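Local atomic coordinates of uncharacterized conserved protein (Idiomarina loihiensis, PDB entry 2QSD), a protein that is of unknown function, belongs to the DUF1543 family and assembles as two copies of the chain. Residues L86-F91 against H103-V108. Sequence-based numbering, arbitrary orientation.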
ATOM      1  N   LEU A  86     -20.918  -5.496 -12.178  1.00 53.22           N
ATOM      2  CA  LEU A  86     -19.908  -5.817 -11.190  1.00 49.63           C
ATOM      3  C   LEU A  86     -19.227  -4.536 -10.701  1.00 51.09           C
ATOM      4  O   LEU A  86     -18.722  -3.739 -11.501  1.00 46.82           O
ATOM      5  CB  LEU A  86     -18.885  -6.753 -11.829  1.00 49.51           C
ATOM      6  CG  LEU A  86     -18.151  -7.768 -10.968  1.00 55.08           C
ATOM      7  CD1 LEU A  86     -19.126  -8.725 -10.308  1.00 60.80           C
ATOM      8  CD2 LEU A  86     -17.186  -8.520 -11.852  1.00 52.54           C
ATOM      9  N   TYR A  87     -19.225  -4.334  -9.389  1.00 43.91           N
ATOM     10  CA  TYR A  87     -18.571  -3.179  -8.809  1.00 47.03           C
ATOM     11  C   TYR A  87     -17.543  -3.591  -7.773  1.00 51.64           C
ATOM     12  O   TYR A  87     -17.815  -4.417  -6.900  1.00 49.17           O
ATOM     13  CB  TYR A  87     -19.581  -2.221  -8.179  1.00 56.28           C
ATOM     14  CG  TYR A  87     -20.380  -1.403  -9.171  1.00 67.97           C
ATOM     15  CD1 TYR A  87     -21.649  -1.816  -9.581  1.00 67.36           C
ATOM     16  CD2 TYR A  87     -19.876  -0.207  -9.692  1.00 69.76           C
ATOM     17  CE1 TYR A  87     -22.394  -1.069 -10.492  1.00 68.86           C
ATOM     18  CE2 TYR A  87     -20.616   0.549 -10.603  1.00 73.63           C
ATOM     19  CZ  TYR A  87     -21.875   0.112 -10.996  1.00 71.26           C
ATOM     20  OH  TYR A  87     -22.616   0.847 -11.896  1.00 70.78           O
ATOM     21  N   PHE A  88     -16.362  -2.995  -7.891  1.00 54.47           N
ATOM     22  CA  PHE A  88     -15.270  -3.168  -6.950  1.00 54.08           C
ATOM     23  C   PHE A  88     -15.225  -1.951  -6.030  1.00 56.58           C
ATOM     24  O   PHE A  88     -15.120  -0.823  -6.506  1.00 57.77           O
ATOM     25  CB  PHE A  88     -13.965  -3.295  -7.735  1.00 55.20           C
ATOM     26  CG  PHE A  88     -12.734  -3.270  -6.884  1.00 57.86           C
ATOM     27  CD1 PHE A  88     -12.417  -4.353  -6.068  1.00 52.98           C
ATOM     28  CD2 PHE A  88     -11.880  -2.169  -6.914  1.00 50.23           C
ATOM     29  CE1 PHE A  88     -11.276  -4.343  -5.291  1.00 56.58           C
ATOM     30  CE2 PHE A  88     -10.734  -2.148  -6.136  1.00 51.55           C
ATOM     31  CZ  PHE A  88     -10.431  -3.241  -5.321  1.00 63.57           C
ATOM     32  N   VAL A  89     -15.303  -2.181  -4.721  1.00 51.91           N
ATOM     33  CA  VAL A  89     -15.379  -1.086  -3.753  1.00 57.97           C
ATOM     34  C   VAL A  89     -14.184  -1.082  -2.801  1.00 62.83           C
ATOM     35  O   VAL A  89     -13.988  -2.023  -2.024  1.00 56.88           O
ATOM     36  CB  VAL A  89     -16.707  -1.115  -2.935  1.00 61.36           C
ATOM     37  CG1 VAL A  89     -16.722  -0.016  -1.877  1.00 59.01           C
ATOM     38  CG2 VAL A  89     -17.918  -0.969  -3.852  1.00 61.38           C
ATOM     39  N   ASN A  90     -13.402  -0.006  -2.869  1.00 71.88           N
ATOM     40  CA  ASN A  90     -12.232   0.197  -2.018  1.00 77.74           C
ATOM     41  C   ASN A  90     -12.587   1.017  -0.777  1.00 76.25           C
ATOM     42  O   ASN A  90     -13.045   2.155  -0.898  1.00 78.00           O
ATOM     43  CB  ASN A  90     -11.122   0.885  -2.829  1.00 80.61           C
ATOM     44  CG  ASN A  90      -9.885   1.208  -1.997  1.00 96.14           C
ATOM     45  OD1 ASN A  90      -9.365   2.324  -2.058  1.00 96.65           O
ATOM     46  ND2 ASN A  90      -9.406   0.233  -1.223  1.00 99.67           N
ATOM     47  N   PHE A  91     -12.380   0.431   0.404  1.00 77.76           N
ATOM     48  CA  PHE A  91     -12.650   1.108   1.681  1.00 83.98           C
ATOM     49  C   PHE A  91     -11.499   2.023   2.102  1.00 88.05           C
ATOM     50  O   PHE A  91     -10.325   1.691   1.912  1.00 86.81           O
ATOM     51  CB  PHE A  91     -12.923   0.098   2.807  1.00 85.06           C
ATOM     52  CG  PHE A  91     -14.239  -0.633   2.687  1.00 82.64           C
ATOM     53  CD1 PHE A  91     -15.450   0.039   2.843  1.00 84.77           C
ATOM     54  CD2 PHE A  91     -14.265  -2.007   2.455  1.00 84.35           C
ATOM     55  CE1 PHE A  91     -16.666  -0.643   2.744  1.00 83.56           C
ATOM     56  CE2 PHE A  91     -15.473  -2.700   2.357  1.00 76.32           C
ATOM     57  CZ  PHE A  91     -16.675  -2.016   2.501  1.00 80.58           C
ATOM     58  N   HIS A 103      -9.812  -7.936   3.317  1.00106.87           N
ATOM     59  CA  HIS A 103     -10.653  -7.264   4.309  1.00108.65           C
ATOM     60  C   HIS A 103     -10.886  -5.791   3.963  1.00103.12           C
ATOM     61  O   HIS A 103     -11.951  -5.240   4.255  1.00 99.72           O
ATOM     62  CB  HIS A 103     -10.028  -7.405   5.704  1.00117.11           C
ATOM     63  CG  HIS A 103     -10.945  -7.030   6.831  1.00130.93           C
ATOM     64  ND1 HIS A 103     -10.547  -6.223   7.876  1.00134.79           N
ATOM     65  CD2 HIS A 103     -12.236  -7.358   7.082  1.00137.89           C
ATOM     66  CE1 HIS A 103     -11.551  -6.070   8.720  1.00136.19           C
ATOM     67  NE2 HIS A 103     -12.588  -6.745   8.261  1.00138.69           N
ATOM     68  N   ASP A 104      -9.896  -5.171   3.323  1.00 95.22           N
ATOM     69  CA  ASP A 104      -9.944  -3.744   2.983  1.00 93.69           C
ATOM     70  C   ASP A 104     -10.800  -3.390   1.754  1.00 89.72           C
ATOM     71  O   ASP A 104     -10.928  -2.212   1.407  1.00 90.57           O
ATOM     72  CB  ASP A 104      -8.520  -3.172   2.833  1.00 98.35           C
ATOM     73  CG  ASP A 104      -7.694  -3.897   1.775  1.00110.38           C
ATOM     74  OD1 ASP A 104      -7.480  -5.123   1.905  1.00120.94           O
ATOM     75  OD2 ASP A 104      -7.238  -3.233   0.818  1.00110.26           O
ATOM     76  N   PHE A 105     -11.373  -4.401   1.098  1.00 82.48           N
ATOM     77  CA  PHE A 105     -12.230  -4.184  -0.071  1.00 73.48           C
ATOM     78  C   PHE A 105     -13.256  -5.294  -0.259  1.00 70.60           C
ATOM     79  O   PHE A 105     -13.197  -6.327   0.415  1.00 70.93           O
ATOM     80  CB  PHE A 105     -11.393  -4.022  -1.354  1.00 75.42           C
ATOM     81  CG  PHE A 105     -10.643  -5.260  -1.762  1.00 76.52           C
ATOM     82  CD1 PHE A 105      -9.305  -5.413  -1.422  1.00 80.62           C
ATOM     83  CD2 PHE A 105     -11.267  -6.268  -2.498  1.00 75.66           C
ATOM     84  CE1 PHE A 105      -8.607  -6.548  -1.798  1.00 76.21           C
ATOM     85  CE2 PHE A 105     -10.580  -7.403  -2.873  1.00 78.78           C
ATOM     86  CZ  PHE A 105      -9.245  -7.540  -2.531  1.00 74.82           C
ATOM     87  N   THR A 106     -14.176  -5.075  -1.199  1.00 66.24           N
ATOM     88  CA  THR A 106     -15.115  -6.108  -1.642  1.00 59.33           C
ATOM     89  C   THR A 106     -15.528  -5.927  -3.108  1.00 54.30           C
ATOM     90  O   THR A 106     -15.251  -4.896  -3.725  1.00 52.58           O
ATOM     91  CB  THR A 106     -16.377  -6.185  -0.740  1.00 60.26           C
ATOM     92  OG1 THR A 106     -17.116  -7.374  -1.048  1.00 60.31           O
ATOM     93  CG2 THR A 106     -17.272  -4.977  -0.942  1.00 55.11           C
ATOM     94  N   VAL A 107     -16.172  -6.956  -3.655  1.00 52.15           N
ATOM     95  CA  VAL A 107     -16.814  -6.884  -4.959  1.00 46.95           C
ATOM     96  C   VAL A 107     -18.296  -7.180  -4.757  1.00 49.25           C
ATOM     97  O   VAL A 107     -18.652  -8.133  -4.063  1.00 56.03           O
ATOM     98  CB  VAL A 107     -16.185  -7.873  -5.975  1.00 53.33           C
ATOM     99  CG1 VAL A 107     -16.883  -7.782  -7.331  1.00 56.59           C
ATOM    100  CG2 VAL A 107     -14.685  -7.600  -6.150  1.00 43.37           C
ATOM    101  N   VAL A 108     -19.154  -6.338  -5.328  1.00 47.86           N
ATOM    102  CA  VAL A 108     -20.610  -6.497  -5.226  1.00 45.93           C
ATOM    103  C   VAL A 108     -21.285  -6.343  -6.588  1.00 50.09           C
ATOM    104  O   VAL A 108     -20.683  -5.836  -7.539  1.00 51.40           O
ATOM    105  CB  VAL A 108     -21.270  -5.477  -4.236  1.00 47.22           C
ATOM    106  CG1 VAL A 108     -20.836  -5.721  -2.789  1.00 45.53           C
ATOM    107  CG2 VAL A 108     -21.017  -4.024  -4.666  1.00 40.90           C
TER
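Phe88 shares one face of this antiparallel strand pair with Phe105, Val107 and Asn90. Its CG lies anti to the backbone N (chi1 171°), which swings the ring toward strand 105-108, where CE1 comes to 3.4 Å from CD2 of Phe105, its diagonal neighbour. Phe105 CG takes the crowded position between its own N and carbonyl carbon, and the rings meet obliquely, planes at 54° and centroids 5.3 Å apart. Val107, directly across from Phe88, sets its CG2 at the edge of the Phe88 ring, 4.0 Å from CD1, while its other methyl, CG1, meets Leu86 CD1 at 3.8 Å. Leu12 of strand 9-17 packs on Phe105 and Val107, Phe31 meets Phe88 edge-to-face, and Ile24 of the second subunit also reaches Phe88. An alanine at Phe88 would remove the ring and would probably leave Phe105 and Val107 poorly packed against this strand.

On the other face Tyr87, Val89 and Thr106 pack on helix 113-122, with Thr106 OG1 hydrogen-bonded to Gln123, while Val108 touches Asp67. Tyr87 and Val108 exchange two backbone hydrogen bonds, as do Val89 and Thr106; the straightest, from Val89 N to Thr106 O, spans 2.9 Å at 177°. Beyond the strand end, Phe91 N still reaches Asp104 O at 3.2 Å, and its ring turns an edge to that oxygen. The inward-facing peptide groups are thus paired between two largely apolar faces; on the far side Phe88 and Asn90 bond to strand 145-148, while Asn90 OD1 bonds Glu25 N of the second subunit, linking this hairpin to the dimer contact.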